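Local coordinates for protein membrane-bound lytic murein transglycosylase (Agrobacterium tumefaciens, PDB 2PNW) that probably cleaves the glycosidic bond between N-acetylmuramic acid and N-acetylglucosamine in peptidoglycan, as a lytic transglycosylase of the MltA family, at residues E103-S109 / A191-P197; W116-R122 / L172-R178; D158-E164 / L252-Y258; V181-F185 / I237-L241. One frame throughout, in Å; residues are numbered along the deposited sequence.

Overall arrangement
All four contacts lie within the MltA-specific insert domain. Interaction 4 has no exposed residue among those that touch, whereas interactions 1 to 3 mix buried residues with exposed ones at their edges. Interactions 1 and 2 belong to the same mixed sheet, joined where Ser109 N meets Trp176 O at 2.9 Å, and rest chiefly on backbone hydrogen bonds, between parallel strands in the first and antiparallel strands in the second. Interactions 3 and 4 depend more on charged and aromatic side chains: the third ties a short helix to a loop, the fourth spans two helices. Helix 180-189 connects them, Leu183 meeting Leu106 and Ile120 and Phe184 meeting Arg159. Water bridges occur in interactions 2, 3 and 4.

Interaction 1: E103-S109 / A191-P197; sequences EPELEVS and AARLVFP
Strands 105-109 and 191-195 run parallel, their local axes 4.6 Å apart at closest approach and inclined by 37°, with Glu105 level with Arg193, Leu106 with Leu194 and Glu107 with Val195. Ala191 leads in, its O 3.1 Å from Pro104 CD. Ala192 CA then lies 3.2 Å from Pro104 O, the same oxygen that accepts from Arg193 N at 2.8 Å. Arg193 O takes Leu106 N at 2.9 Å, and Arg193 NH2 forms a long salt bridge to Glu105 OE1, 3.8 Å. Both strands lie in the MltA-specific insert region and belong to a mixed sheet that runs on beyond it, strand 96-109 pairing also with 334-341 and 353-363; helix 180-189 packs on Leu106. Leu194 shares the Leu106 face, with its CD2 4.0 Å from Leu106 CD2. Val195 N donates to Leu106 O and Val195 O accepts from Val108 N, both at 3.0 Å. Phe196, chi1 m, offers a ring face to Val108 CG2, which stands 3.5 Å from the ring centroid, a CH-pi contact. Pro197 CD ends 3.3 Å from Val108 O.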
# COMPACT_ATOMS: atom_id res chain seq x y z
N GLU A 103 5.21 0.16 7.77
CA GLU A 103 4.23 0.05 8.85
C GLU A 103 4.81 0.81 10.04
O GLU A 103 5.77 0.30 10.66
CB GLU A 103 4.06 -1.41 9.27
CG GLU A 103 2.91 -1.66 10.25
CD GLU A 103 2.83 -3.13 10.76
OE1 GLU A 103 3.86 -3.86 10.75
OE2 GLU A 103 1.74 -3.53 11.23
N PRO A 104 4.27 2.01 10.37
CA PRO A 104 4.85 2.69 11.53
C PRO A 104 4.49 2.06 12.86
O PRO A 104 3.44 1.41 13.02
CB PRO A 104 4.26 4.12 11.46
CG PRO A 104 3.65 4.25 10.06
CD PRO A 104 3.23 2.83 9.73
N GLU A 105 5.35 2.28 13.84
CA GLU A 105 5.01 2.03 15.20
C GLU A 105 4.44 3.35 15.76
O GLU A 105 5.07 4.40 15.61
CB GLU A 105 6.28 1.59 15.94
CG GLU A 105 6.04 1.14 17.32
CD GLU A 105 7.28 0.51 17.93
OE1 GLU A 105 7.61 -0.64 17.56
OE2 GLU A 105 7.92 1.17 18.77
N LEU A 106 3.27 3.29 16.38
CA LEU A 106 2.63 4.47 16.92
C LEU A 106 2.33 4.30 18.40
O LEU A 106 1.62 3.37 18.79
CB LEU A 106 1.32 4.74 16.16
CG LEU A 106 0.52 6.00 16.51
CD1 LEU A 106 1.28 7.28 16.13
CD2 LEU A 106 -0.85 5.99 15.85
N GLU A 107 2.87 5.20 19.24
CA GLU A 107 2.54 5.22 20.66
C GLU A 107 1.10 5.63 20.88
O GLU A 107 0.63 6.65 20.33
CB GLU A 107 3.46 6.21 21.42
CG GLU A 107 4.91 5.74 21.45
CD GLU A 107 5.84 6.72 22.19
OE1 GLU A 107 5.36 7.77 22.69
OE2 GLU A 107 7.05 6.43 22.23
N VAL A 108 0.41 4.85 21.72
CA VAL A 108 -0.99 5.11 22.05
C VAL A 108 -1.29 4.84 23.51
O VAL A 108 -0.43 4.31 24.24
CB VAL A 108 -1.95 4.25 21.17
CG1 VAL A 108 -1.73 4.57 19.69
CG2 VAL A 108 -1.75 2.74 21.44
N SER A 109 -2.49 5.22 23.93
CA SER A 109 -3.04 4.89 25.21
C SER A 109 -4.47 4.38 25.07
O SER A 109 -5.22 4.76 24.14
CB SER A 109 -3.02 6.11 26.15
OG SER A 109 -3.62 5.78 27.39
N ALA A 191 -1.53 1.21 7.79
CA ALA A 191 -1.39 0.20 8.85
C ALA A 191 -0.45 0.73 9.92
O ALA A 191 0.32 1.67 9.66
CB ALA A 191 -0.82 -1.09 8.27
N ALA A 192 -0.48 0.13 11.10
CA ALA A 192 0.48 0.51 12.13
C ALA A 192 0.58 -0.57 13.17
O ALA A 192 -0.36 -1.36 13.33
CB ALA A 192 0.02 1.80 12.82
N ARG A 193 1.70 -0.57 13.89
CA ARG A 193 1.81 -1.31 15.14
C ARG A 193 1.60 -0.34 16.30
O ARG A 193 2.41 0.55 16.50
CB ARG A 193 3.19 -1.97 15.24
CG ARG A 193 3.44 -2.93 14.10
CD ARG A 193 4.38 -4.08 14.43
NE ARG A 193 5.33 -3.76 15.50
CZ ARG A 193 5.76 -4.66 16.38
NH1 ARG A 193 5.30 -5.91 16.33
NH2 ARG A 193 6.63 -4.31 17.33
N LEU A 194 0.51 -0.50 17.05
CA LEU A 194 0.21 0.39 18.17
C LEU A 194 0.92 -0.14 19.42
O LEU A 194 0.80 -1.34 19.75
CB LEU A 194 -1.30 0.45 18.41
CG LEU A 194 -2.22 0.82 17.23
CD1 LEU A 194 -3.64 0.96 17.75
CD2 LEU A 194 -1.72 2.14 16.58
N VAL A 195 1.67 0.73 20.11
CA VAL A 195 2.39 0.32 21.32
C VAL A 195 1.84 1.11 22.50
O VAL A 195 1.84 2.36 22.49
CB VAL A 195 3.91 0.57 21.22
CG1 VAL A 195 4.65 -0.13 22.38
CG2 VAL A 195 4.44 0.04 19.92
N PHE A 196 1.36 0.39 23.52
CA PHE A 196 0.70 1.01 24.66
C PHE A 196 1.74 1.22 25.80
O PHE A 196 2.83 0.65 25.74
CB PHE A 196 -0.43 0.11 25.15
CG PHE A 196 -1.62 0.07 24.22
CD1 PHE A 196 -2.79 0.77 24.55
CD2 PHE A 196 -1.59 -0.68 23.06
CE1 PHE A 196 -3.91 0.73 23.70
CE2 PHE A 196 -2.71 -0.72 22.20
CZ PHE A 196 -3.87 -0.03 22.54
N PRO A 197 1.41 2.02 26.82
CA PRO A 197 2.37 2.35 27.88
C PRO A 197 2.78 1.14 28.73
O PRO A 197 3.83 1.16 29.37
CB PRO A 197 1.63 3.40 28.72
CG PRO A 197 0.59 3.95 27.81
CD PRO A 197 0.13 2.71 27.06

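Interaction 2: W116-R122 / L172-R178; sequences WRYPIYR and LEIAWAR
An antiparallel strand pair opening with a classic beta bulge joins 116-122 to 172-178; the axes of strands 118-121 and 175-177 approach to 4.4 Å with their directions at 136°. Trp116, chi1 m, lays a face of its six-membered ring against Arg178 CD, 4.0 Å from the centroid in a CH-pi contact, while Trp116 CB lies 4.0 Å from Trp176 CB. Arg117 and Tyr118 together face Ala177, which defines the bulge: Ala177 O accepts from Arg117 N at 3.1 Å (weak, 130°) and from Tyr118 N at 3.0 Å, and Tyr118 O accepts from Ala177 N at 2.8 Å. Pro119 pairs with Trp176 without hydrogen bonds, CA to CA 4.3 Å, its CA over a face of the indole. Ile120 N donates to Ala175 O at 2.9 Å; beyond, the partner chain turns a corner at Ile174, whose N still reaches Ile120 O at 2.8 Å. The Ile120 side chain also packs on Leu106 and Val108 of strand 96-109, a neighbour of 173-177 in the sheet. Tyr121 forms a non-hydrogen-bonded pair with Glu173, and one water lies 2.6 Å from both Tyr121 OH and Glu173 OE2. Arg122 N donates to Leu172 O at 2.9 Å, and a second water accepts from Arg122 NE at 2.9 Å and donates to Glu173 O at 2.8 Å.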
# COMPACT_ATOMS: atom_id res chain seq x y z
N TRP A 116 -2.89 12.14 25.45
CA TRP A 116 -3.41 11.09 24.54
C TRP A 116 -4.76 11.55 24.09
O TRP A 116 -5.76 11.22 24.68
CB TRP A 116 -3.49 9.75 25.30
CG TRP A 116 -2.16 9.41 25.91
CD1 TRP A 116 -1.79 9.56 27.23
CD2 TRP A 116 -1.02 8.86 25.24
NE1 TRP A 116 -0.49 9.15 27.41
CE2 TRP A 116 0.01 8.71 26.21
CE3 TRP A 116 -0.77 8.47 23.91
CZ2 TRP A 116 1.27 8.20 25.89
CZ3 TRP A 116 0.49 7.96 23.59
CH2 TRP A 116 1.50 7.84 24.58
N ARG A 117 -4.79 12.34 23.01
CA ARG A 117 -5.99 13.10 22.69
C ARG A 117 -6.52 12.83 21.29
O ARG A 117 -7.57 13.34 20.93
CB ARG A 117 -5.71 14.62 22.86
CG ARG A 117 -4.56 15.11 21.98
CD ARG A 117 -4.17 16.57 22.24
NE ARG A 117 -5.23 17.52 21.97
CZ ARG A 117 -5.05 18.84 21.85
NH1 ARG A 117 -6.10 19.63 21.63
NH2 ARG A 117 -3.84 19.38 21.96
N TYR A 118 -5.77 12.08 20.48
CA TYR A 118 -6.16 11.91 19.08
C TYR A 118 -6.66 10.50 18.84
O TYR A 118 -5.86 9.57 18.76
CB TYR A 118 -4.97 12.21 18.16
CG TYR A 118 -4.41 13.60 18.38
CD1 TYR A 118 -5.19 14.73 18.09
CD2 TYR A 118 -3.11 13.79 18.87
CE1 TYR A 118 -4.69 16.04 18.29
CE2 TYR A 118 -2.59 15.11 19.09
CZ TYR A 118 -3.40 16.21 18.78
OH TYR A 118 -2.94 17.50 18.96
N PRO A 119 -7.99 10.35 18.74
CA PRO A 119 -8.55 9.00 18.62
C PRO A 119 -8.17 8.31 17.31
O PRO A 119 -7.92 8.97 16.28
CB PRO A 119 -10.05 9.24 18.69
CG PRO A 119 -10.24 10.69 18.18
CD PRO A 119 -9.03 11.40 18.77
N ILE A 120 -8.14 6.98 17.37
CA ILE A 120 -8.02 6.13 16.20
C ILE A 120 -9.33 5.36 16.15
O ILE A 120 -9.72 4.75 17.13
CB ILE A 120 -6.85 5.14 16.38
CG1 ILE A 120 -5.55 5.91 16.62
CG2 ILE A 120 -6.73 4.27 15.13
CD1 ILE A 120 -4.33 5.02 17.00
N TYR A 121 -10.05 5.43 15.01
CA TYR A 121 -11.42 4.93 14.96
C TYR A 121 -11.58 3.64 14.16
O TYR A 121 -10.95 3.48 13.11
CB TYR A 121 -12.31 5.98 14.28
CG TYR A 121 -12.61 7.20 15.13
CD1 TYR A 121 -13.38 7.10 16.30
CD2 TYR A 121 -12.14 8.46 14.75
CE1 TYR A 121 -13.68 8.25 17.08
CE2 TYR A 121 -12.42 9.62 15.51
CZ TYR A 121 -13.20 9.51 16.66
OH TYR A 121 -13.48 10.65 17.39
N ARG A 122 -12.46 2.76 14.65
CA ARG A 122 -12.95 1.62 13.85
C ARG A 122 -13.99 2.14 12.89
O ARG A 122 -14.45 3.28 13.01
CB ARG A 122 -13.70 0.59 14.73
CG ARG A 122 -12.96 -0.09 15.82
CD ARG A 122 -13.91 -1.15 16.45
NE ARG A 122 -14.82 -0.63 17.47
CZ ARG A 122 -16.13 -0.48 17.33
NH1 ARG A 122 -16.74 -0.83 16.19
NH2 ARG A 122 -16.86 -0.02 18.34
N LEU A 172 -16.27 4.15 19.48
CA LEU A 172 -15.61 3.74 18.24
C LEU A 172 -14.09 3.77 18.25
O LEU A 172 -13.45 3.38 17.27
CB LEU A 172 -16.13 4.60 17.07
CG LEU A 172 -17.60 4.37 16.68
CD1 LEU A 172 -18.07 5.49 15.71
CD2 LEU A 172 -17.74 2.97 16.03
N GLU A 173 -13.48 4.20 19.36
CA GLU A 173 -12.03 4.36 19.41
C GLU A 173 -11.36 3.01 19.68
O GLU A 173 -11.83 2.25 20.55
CB GLU A 173 -11.63 5.37 20.52
CG GLU A 173 -12.32 6.76 20.39
CD GLU A 173 -13.69 6.88 21.03
OE1 GLU A 173 -14.17 5.89 21.68
OE2 GLU A 173 -14.32 7.96 20.87
N ILE A 174 -10.30 2.74 18.93
CA ILE A 174 -9.38 1.61 19.18
C ILE A 174 -8.37 2.01 20.26
O ILE A 174 -8.06 1.21 21.15
CB ILE A 174 -8.64 1.24 17.87
CG1 ILE A 174 -9.65 0.76 16.80
CG2 ILE A 174 -7.52 0.17 18.10
CD1 ILE A 174 -9.08 0.68 15.39
N ALA A 175 -7.88 3.25 20.19
CA ALA A 175 -6.88 3.81 21.11
C ALA A 175 -6.75 5.31 20.82
O ALA A 175 -7.39 5.80 19.88
CB ALA A 175 -5.50 3.11 20.95
N TRP A 176 -5.92 6.00 21.60
CA TRP A 176 -5.67 7.44 21.44
C TRP A 176 -4.19 7.68 21.28
O TRP A 176 -3.39 7.22 22.09
CB TRP A 176 -6.15 8.21 22.68
CG TRP A 176 -7.60 8.51 22.68
CD1 TRP A 176 -8.21 9.66 22.21
CD2 TRP A 176 -8.65 7.67 23.16
NE1 TRP A 176 -9.57 9.58 22.38
CE2 TRP A 176 -9.86 8.37 22.96
CE3 TRP A 176 -8.67 6.41 23.74
CZ2 TRP A 176 -11.08 7.85 23.34
CZ3 TRP A 176 -9.88 5.87 24.09
CH2 TRP A 176 -11.08 6.58 23.88
N ALA A 177 -3.82 8.41 20.23
CA ALA A 177 -2.42 8.77 19.95
C ALA A 177 -2.11 10.13 20.60
O ALA A 177 -3.03 10.86 21.00
CB ALA A 177 -2.19 8.84 18.44
N ARG A 178 -0.84 10.47 20.71
CA ARG A 178 -0.43 11.77 21.27
C ARG A 178 0.15 12.69 20.22
O ARG A 178 0.43 13.86 20.52
CB ARG A 178 0.60 11.60 22.41
CG ARG A 178 1.88 10.90 22.00
CD ARG A 178 2.86 10.77 23.19
NE ARG A 178 3.15 12.10 23.73
CZ ARG A 178 3.62 12.34 24.96
NH1 ARG A 178 3.87 11.34 25.80
NH2 ARG A 178 3.84 13.60 25.33
O HOH W 1 -13.62 10.31 19.98
O HOH W 2 -13.51 0.03 19.96

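Interaction 3: D158-E164 / L252-Y258; sequences DRRAIDE and LWHNRSY
The Trp253 indole packs against the side of helix 159-163, one face against Arg160: Arg160 CA sits 3.7 Å from the centroid of the five-membered ring, 6° off its normal, a CH-pi contact. The extended Arg160 side chain continues along that face, its CD 3.5 Å from Trp253 CE3, and its NE is held by a salt bridge to Glu164 OE2 at 2.8 Å. Near the indole plane, Trp253 NE1 donates to Asp163 OD2 at 2.7 Å. Arg159, chi1 and chi2 t, reaches into the loop instead. Its backbone N donates to Arg256 O at 3.0 Å, while in the side chain NE makes a weak bond to Asn255 O at 3.0 Å, and Tyr258 CD1 lies over one face of the guanidinium, 3.7 Å from Arg159 NH1. The Tyr258 ring receives Ile162 CG2 over a face, 3.8 Å from its centroid; helix 180-189 adds His187, edge-to-face with Tyr258. A water takes a hydrogen bond from Arg160 N at 3.0 Å and gives one to Trp253 O at 2.8 Å. At the start of the helix, Asp158 OD1 accepts from Ala161 N at 3.1 Å while Asp158 OD2 forms a salt bridge with Arg256 NE at 3.2 Å. This is an N-capped short helix whose capping aspartate also pairs with the loop leading into strand 259-263 of the insert domain.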
# COMPACT_ATOMS: atom_id res chain seq x y z
N ASP A 158 -15.83 14.67 6.36
CA ASP A 158 -14.42 14.60 5.94
C ASP A 158 -13.47 14.62 7.13
O ASP A 158 -13.91 14.70 8.26
CB ASP A 158 -14.06 15.73 4.92
CG ASP A 158 -14.18 17.12 5.51
OD1 ASP A 158 -14.44 17.29 6.72
OD2 ASP A 158 -13.98 18.08 4.73
N ARG A 159 -12.17 14.53 6.87
CA ARG A 159 -11.15 14.47 7.91
C ARG A 159 -11.34 15.61 8.92
O ARG A 159 -11.32 15.40 10.16
CB ARG A 159 -9.75 14.53 7.27
CG ARG A 159 -8.58 14.59 8.29
CD ARG A 159 -7.24 14.59 7.59
NE ARG A 159 -6.99 13.35 6.88
CZ ARG A 159 -6.64 12.20 7.48
NH1 ARG A 159 -6.49 12.17 8.81
NH2 ARG A 159 -6.43 11.11 6.75
N ARG A 160 -11.57 16.83 8.41
CA ARG A 160 -11.73 17.97 9.35
C ARG A 160 -12.88 17.74 10.32
O ARG A 160 -12.73 17.94 11.55
CB ARG A 160 -11.96 19.28 8.59
CG ARG A 160 -12.24 20.46 9.53
CD ARG A 160 -12.25 21.77 8.76
NE ARG A 160 -12.54 22.88 9.68
CZ ARG A 160 -12.28 24.17 9.42
NH1 ARG A 160 -11.74 24.52 8.25
NH2 ARG A 160 -12.59 25.10 10.33
N ALA A 161 -14.04 17.34 9.79
CA ALA A 161 -15.23 17.18 10.62
C ALA A 161 -15.00 16.07 11.68
O ALA A 161 -15.44 16.17 12.82
CB ALA A 161 -16.44 16.86 9.77
N ILE A 162 -14.28 15.04 11.27
CA ILE A 162 -13.97 13.92 12.20
C ILE A 162 -12.97 14.39 13.28
O ILE A 162 -13.21 14.20 14.49
CB ILE A 162 -13.50 12.68 11.44
CG1 ILE A 162 -14.63 12.23 10.47
CG2 ILE A 162 -13.09 11.55 12.43
CD1 ILE A 162 -14.06 11.36 9.30
N ASP A 163 -11.91 15.06 12.86
CA ASP A 163 -10.93 15.65 13.79
C ASP A 163 -11.58 16.65 14.76
O ASP A 163 -11.13 16.78 15.90
CB ASP A 163 -9.79 16.36 13.06
CG ASP A 163 -8.78 15.40 12.45
OD1 ASP A 163 -8.87 14.17 12.71
OD2 ASP A 163 -7.84 15.87 11.76
N GLU A 164 -12.64 17.34 14.32
CA GLU A 164 -13.35 18.32 15.16
C GLU A 164 -14.40 17.67 16.07
O GLU A 164 -15.06 18.36 16.87
CB GLU A 164 -14.01 19.41 14.29
CG GLU A 164 -13.02 20.34 13.59
CD GLU A 164 -13.73 21.33 12.65
OE1 GLU A 164 -14.85 21.04 12.14
OE2 GLU A 164 -13.14 22.39 12.41
N LEU A 252 -3.16 19.36 6.95
CA LEU A 252 -3.66 17.97 7.03
C LEU A 252 -5.07 17.88 6.47
O LEU A 252 -5.43 16.91 5.80
CB LEU A 252 -3.66 17.48 8.47
CG LEU A 252 -2.27 17.47 9.13
CD1 LEU A 252 -2.32 16.66 10.44
CD2 LEU A 252 -1.18 16.93 8.15
N TRP A 253 -5.88 18.89 6.75
CA TRP A 253 -7.31 18.84 6.36
C TRP A 253 -7.56 19.04 4.86
O TRP A 253 -8.68 18.79 4.36
CB TRP A 253 -8.10 19.85 7.21
CG TRP A 253 -8.21 19.48 8.68
CD1 TRP A 253 -8.01 18.24 9.24
CD2 TRP A 253 -8.58 20.35 9.76
NE1 TRP A 253 -8.21 18.29 10.59
CE2 TRP A 253 -8.58 19.57 10.93
CE3 TRP A 253 -8.92 21.71 9.84
CZ2 TRP A 253 -8.90 20.11 12.19
CZ3 TRP A 253 -9.25 22.25 11.08
CH2 TRP A 253 -9.24 21.44 12.25
N HIS A 254 -6.52 19.46 4.13
CA HIS A 254 -6.51 19.45 2.65
C HIS A 254 -6.73 18.03 2.16
O HIS A 254 -7.31 17.81 1.11
CB HIS A 254 -5.16 19.96 2.14
CG HIS A 254 -4.97 19.82 0.66
ND1 HIS A 254 -5.69 20.56 -0.25
CD2 HIS A 254 -4.07 19.11 -0.06
CE1 HIS A 254 -5.28 20.28 -1.47
NE2 HIS A 254 -4.30 19.39 -1.38
N ASN A 255 -6.24 17.06 2.93
CA ASN A 255 -6.56 15.64 2.64
C ASN A 255 -7.89 15.28 3.30
O ASN A 255 -7.96 14.95 4.49
CB ASN A 255 -5.45 14.70 3.14
CG ASN A 255 -5.81 13.23 2.90
OD1 ASN A 255 -6.47 12.92 1.90
ND2 ASN A 255 -5.43 12.35 3.82
N ARG A 256 -8.96 15.37 2.53
CA ARG A 256 -10.30 15.15 3.07
C ARG A 256 -10.57 13.67 3.38
O ARG A 256 -11.46 13.36 4.18
CB ARG A 256 -11.35 15.62 2.06
CG ARG A 256 -11.37 17.14 1.95
CD ARG A 256 -12.49 17.55 0.98
NE ARG A 256 -13.80 17.45 1.57
CZ ARG A 256 -14.93 17.13 0.90
NH1 ARG A 256 -14.91 16.80 -0.38
NH2 ARG A 256 -16.06 17.11 1.58
N SER A 257 -9.84 12.78 2.72
CA SER A 257 -9.95 11.34 2.98
C SER A 257 -9.61 11.05 4.43
O SER A 257 -8.72 11.70 5.00
CB SER A 257 -8.97 10.57 2.10
OG SER A 257 -8.89 9.20 2.53
N TYR A 258 -10.29 10.08 5.05
CA TYR A 258 -9.99 9.68 6.43
C TYR A 258 -10.11 8.17 6.48
O TYR A 258 -11.08 7.60 5.97
CB TYR A 258 -11.02 10.30 7.39
CG TYR A 258 -10.68 10.17 8.88
CD1 TYR A 258 -10.02 11.20 9.55
CD2 TYR A 258 -11.03 9.03 9.60
CE1 TYR A 258 -9.69 11.09 10.94
CE2 TYR A 258 -10.72 8.91 10.98
CZ TYR A 258 -10.07 9.96 11.63
OH TYR A 258 -9.77 9.86 12.99
O HOH W 3 -15.77 19.23 3.33
O HOH W 4 -6.44 9.50 4.08
O HOH W 5 -10.90 17.73 5.66
O HOH W 6 -9.84 12.11 14.25

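Interaction 4: V181-F185 / I237-L241; sequences VDLFF and IRQWL
Arg238, Phe185 and Val181 carry most of the area buried where helices 180-189 and 234-243 face each other. The axes of segments 181-185 and 237-241 run roughly antiparallel, at 148°, and come no closer than 11.6 Å, so side chains have to span a wide gap. Arg238 does most of this, with 95 Å² covered: chi1 is m, chi2 and chi3 are t, and its guanidinium lies flat on Phe185, centres 4.2 Å apart and planes at 19°. Arg238 CZ stands 4.1 Å from the ring centroid, 24° off the normal, which gives a cation-pi stack. Phe185, chi1 m, meets the other helix along its ring edge as well, with its CZ 4.0 Å from Ile237 CG2 and its CE2 4.3 Å from Leu241 CD1. Val181 completes the apolar patch, its CG1 3.9 Å from Leu241 CD1; Val248 of helix 248-252 touches both Val181 and Leu241, so the pair belongs to a cluster of helices in the insert domain that includes 248-252. Asp182 OD1 forms a salt bridge with Arg238 NH1 at 2.8 Å, although the hydrogen bond within it is weak (128°). A water accepts from Arg238 NH2 and donates to Asp182 O, at 2.8 and 2.9 Å respectively, and Tyr102 OH makes a weak hydrogen bond with Arg238 NH2. One arginine thus couples the helices through charge, ring face and water together, with aliphatic packing beside it.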
# COMPACT_ATOMS: atom_id res chain seq x y z
N VAL A 181 0.42 14.36 13.77
CA VAL A 181 1.17 14.13 12.55
C VAL A 181 1.55 12.65 12.39
O VAL A 181 1.47 12.09 11.29
CB VAL A 181 2.40 15.06 12.41
CG1 VAL A 181 3.22 14.65 11.19
CG2 VAL A 181 1.89 16.52 12.25
N ASP A 182 1.94 12.01 13.49
CA ASP A 182 2.33 10.61 13.41
C ASP A 182 1.09 9.80 13.01
O ASP A 182 1.19 8.89 12.18
CB ASP A 182 2.89 10.10 14.75
CG ASP A 182 4.34 10.57 15.02
OD1 ASP A 182 4.98 11.10 14.10
OD2 ASP A 182 4.83 10.40 16.16
N LEU A 183 -0.06 10.13 13.60
CA LEU A 183 -1.30 9.44 13.22
C LEU A 183 -1.69 9.70 11.76
O LEU A 183 -2.14 8.79 11.04
CB LEU A 183 -2.43 9.83 14.17
CG LEU A 183 -3.80 9.24 13.82
CD1 LEU A 183 -3.77 7.69 13.77
CD2 LEU A 183 -4.79 9.73 14.86
N PHE A 184 -1.56 10.96 11.31
CA PHE A 184 -1.77 11.25 9.88
C PHE A 184 -0.95 10.35 8.97
O PHE A 184 -1.47 9.78 7.99
CB PHE A 184 -1.50 12.76 9.57
CG PHE A 184 -1.86 13.15 8.15
CD1 PHE A 184 -3.14 13.61 7.85
CD2 PHE A 184 -0.93 13.02 7.12
CE1 PHE A 184 -3.47 14.00 6.54
CE2 PHE A 184 -1.26 13.40 5.80
CZ PHE A 184 -2.56 13.88 5.52
N PHE A 185 0.35 10.21 9.26
CA PHE A 185 1.18 9.34 8.43
C PHE A 185 0.79 7.85 8.50
O PHE A 185 0.98 7.13 7.53
CB PHE A 185 2.65 9.53 8.76
CG PHE A 185 3.26 10.69 8.00
CD1 PHE A 185 3.92 10.46 6.79
CD2 PHE A 185 3.15 11.99 8.48
CE1 PHE A 185 4.48 11.53 6.08
CE2 PHE A 185 3.71 13.06 7.78
CZ PHE A 185 4.39 12.84 6.59
N ILE A 237 8.94 16.87 5.08
CA ILE A 237 7.53 17.18 5.30
C ILE A 237 7.23 17.20 6.80
O ILE A 237 6.62 18.14 7.32
CB ILE A 237 6.60 16.19 4.55
CG1 ILE A 237 6.73 16.35 3.01
CG2 ILE A 237 5.13 16.40 4.96
CD1 ILE A 237 6.06 15.17 2.20
N ARG A 238 7.68 16.16 7.51
CA ARG A 238 7.48 16.10 8.96
C ARG A 238 8.20 17.27 9.67
O ARG A 238 7.65 17.85 10.60
CB ARG A 238 8.02 14.78 9.49
CG ARG A 238 7.11 13.56 9.23
CD ARG A 238 7.85 12.32 9.79
NE ARG A 238 7.15 11.04 9.60
CZ ARG A 238 6.23 10.54 10.43
NH1 ARG A 238 5.84 11.23 11.49
NH2 ARG A 238 5.71 9.33 10.20
N GLN A 239 9.39 17.62 9.21
CA GLN A 239 10.11 18.78 9.80
C GLN A 239 9.30 20.07 9.62
O GLN A 239 9.16 20.87 10.55
CB GLN A 239 11.51 18.96 9.16
CG GLN A 239 12.40 20.02 9.88
CD GLN A 239 12.64 19.69 11.34
OE1 GLN A 239 13.19 18.64 11.66
NE2 GLN A 239 12.21 20.58 12.22
N TRP A 240 8.79 20.28 8.40
CA TRP A 240 8.00 21.50 8.10
C TRP A 240 6.81 21.57 9.03
O TRP A 240 6.54 22.60 9.64
CB TRP A 240 7.53 21.55 6.64
CG TRP A 240 6.88 22.88 6.31
CD1 TRP A 240 7.50 23.99 5.78
CD2 TRP A 240 5.51 23.26 6.53
NE1 TRP A 240 6.60 25.02 5.65
CE2 TRP A 240 5.38 24.62 6.12
CE3 TRP A 240 4.38 22.60 7.06
CZ2 TRP A 240 4.17 25.31 6.19
CZ3 TRP A 240 3.18 23.30 7.15
CH2 TRP A 240 3.08 24.65 6.71
N LEU A 241 6.11 20.44 9.17
CA LEU A 241 4.96 20.37 10.06
C LEU A 241 5.34 20.59 11.53
O LEU A 241 4.63 21.25 12.27
CB LEU A 241 4.25 19.02 9.87
CG LEU A 241 3.49 18.87 8.53
CD1 LEU A 241 3.17 17.34 8.33
CD2 LEU A 241 2.23 19.76 8.45
O HOH W 7 3.89 7.98 11.87